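Local atomic coordinates of amidohydrolase (Xanthomonas campestris pv. campestris, PDB entry 4DZH), a protein that probably deaminates adenosine-type nucleosides such as 5'-methylthioadenosine, as a zinc-dependent hydrolase of the amidohydrolase superfamily. Residues Asp15-Ala20 and Ala37-Asn42. Residues are numbered along the deposited sequence; the frame is centred on the assembly and turned at random.
Sequences DLLIEA and AVAVSN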
# COMPACT_ATOMS: atom_id res chain seq x y z
N ASP A 15 0.47 -11.44 -35.25
CA ASP A 15 0.36 -9.98 -35.26
C ASP A 15 1.44 -9.37 -34.36
O ASP A 15 2.14 -8.40 -34.72
CB ASP A 15 -1.00 -9.52 -34.68
CG ASP A 15 -2.20 -9.77 -35.61
OD1 ASP A 15 -2.01 -10.15 -36.78
OD2 ASP A 15 -3.35 -9.56 -35.15
N LEU A 16 1.56 -9.95 -33.17
CA LEU A 16 2.40 -9.38 -32.13
C LEU A 16 3.09 -10.50 -31.36
O LEU A 16 2.46 -11.52 -31.05
CB LEU A 16 1.51 -8.57 -31.17
CG LEU A 16 2.11 -7.94 -29.92
CD1 LEU A 16 3.08 -6.80 -30.23
CD2 LEU A 16 1.00 -7.43 -29.03
N LEU A 17 4.37 -10.33 -31.07
CA LEU A 17 5.09 -11.20 -30.16
C LEU A 17 5.63 -10.33 -29.01
O LEU A 17 6.36 -9.37 -29.26
CB LEU A 17 6.25 -11.89 -30.88
CG LEU A 17 7.05 -12.83 -29.97
CD1 LEU A 17 6.22 -14.05 -29.63
CD2 LEU A 17 8.38 -13.22 -30.55
N ILE A 18 5.29 -10.66 -27.78
CA ILE A 18 5.82 -9.92 -26.62
C ILE A 18 6.82 -10.81 -25.96
O ILE A 18 6.46 -11.86 -25.46
CB ILE A 18 4.69 -9.57 -25.58
CG1 ILE A 18 3.62 -8.72 -26.24
CG2 ILE A 18 5.27 -8.81 -24.37
CD1 ILE A 18 2.30 -8.69 -25.47
N GLU A 19 8.10 -10.41 -25.95
CA GLU A 19 9.11 -11.18 -25.24
C GLU A 19 9.40 -10.56 -23.89
O GLU A 19 9.61 -9.35 -23.82
CB GLU A 19 10.42 -11.26 -26.04
CG GLU A 19 10.28 -11.83 -27.46
CD GLU A 19 11.55 -11.60 -28.26
OE1 GLU A 19 12.45 -10.84 -27.77
OE2 GLU A 19 11.66 -12.19 -29.37
N ALA A 20 9.46 -11.39 -22.86
CA ALA A 20 9.68 -10.86 -21.51
C ALA A 20 10.65 -11.68 -20.66
O ALA A 20 10.81 -12.90 -20.86
CB ALA A 20 8.35 -10.75 -20.79
N ALA A 37 7.85 -15.97 -24.27
CA ALA A 37 7.18 -15.00 -25.11
C ALA A 37 5.72 -15.39 -25.32
O ALA A 37 5.34 -16.55 -25.11
CB ALA A 37 7.89 -14.90 -26.47
N VAL A 38 4.91 -14.41 -25.71
CA VAL A 38 3.49 -14.64 -25.92
C VAL A 38 3.14 -14.10 -27.27
O VAL A 38 3.38 -12.93 -27.56
CB VAL A 38 2.62 -13.92 -24.83
CG1 VAL A 38 1.11 -14.03 -25.15
CG2 VAL A 38 2.89 -14.54 -23.51
N ALA A 39 2.62 -14.96 -28.13
CA ALA A 39 2.23 -14.50 -29.45
C ALA A 39 0.73 -14.22 -29.47
O ALA A 39 -0.06 -14.92 -28.84
CB ALA A 39 2.60 -15.53 -30.54
N VAL A 40 0.35 -13.20 -30.24
CA VAL A 40 -1.02 -12.71 -30.25
C VAL A 40 -1.41 -12.42 -31.68
O VAL A 40 -0.62 -11.87 -32.45
CB VAL A 40 -1.11 -11.37 -29.41
CG1 VAL A 40 -2.55 -10.87 -29.38
CG2 VAL A 40 -0.58 -11.57 -27.98
N SER A 41 -2.62 -12.86 -32.07
CA SER A 41 -3.17 -12.52 -33.39
C SER A 41 -4.64 -12.22 -33.20
O SER A 41 -5.33 -12.95 -32.48
CB SER A 41 -3.04 -13.67 -34.40
OG SER A 41 -1.67 -13.90 -34.71
N ASN A 42 -5.14 -11.16 -33.84
CA ASN A 42 -6.56 -10.84 -33.76
C ASN A 42 -7.00 -10.69 -32.33
O ASN A 42 -8.14 -11.02 -31.97
CB ASN A 42 -7.39 -11.87 -34.56
CG ASN A 42 -6.95 -11.93 -35.97
OD1 ASN A 42 -6.17 -12.80 -36.35
ND2 ASN A 42 -7.38 -10.95 -36.76
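L17 reaches across one face of an antiparallel strand pair to the two alanines of 37-42: its CD1 packs 3.7 Å from the CB of A37 and 4.0 Å from the CB of A39. With CG anti to the backbone N (chi1 180°), the leucine leans over the partner strand, and the short side chains of A37 and A39 let it lie close against that strand. E19 shares this face, laying its CG methylene beside A37 while its carboxylate forms a salt bridge with R55. On the other face stand L16, I18, V38 and V40, apolar and mostly beta-branched residues suited to extended backbone; L16 and V40 meet at their CB atoms, 4.2 Å apart. Between the faces, L16 and V40 exchange two backbone hydrogen bonds, as do I18 and V38. At D15 and L16, which both face V40, lies a classic beta bulge: V40 O takes a bond from L16 N in the carbonyl plane and a weak one from D15 N. D15 turns its carboxylate toward the backbone just past S41: OD2 of D15 accepts the backbone N-H of N42, 2.7 Å from N to OD2, nearly straight at the hydrogen (172°) but from above the carboxylate plane. In the four-stranded sheet, away from the metal sites, 16-20 and 36-41 are the central strands, flanked by 63-66 and 44-50 respectively; helix 51-57 covers A37 and E19, and L71 of strand 69-80 packs on I18 and V38.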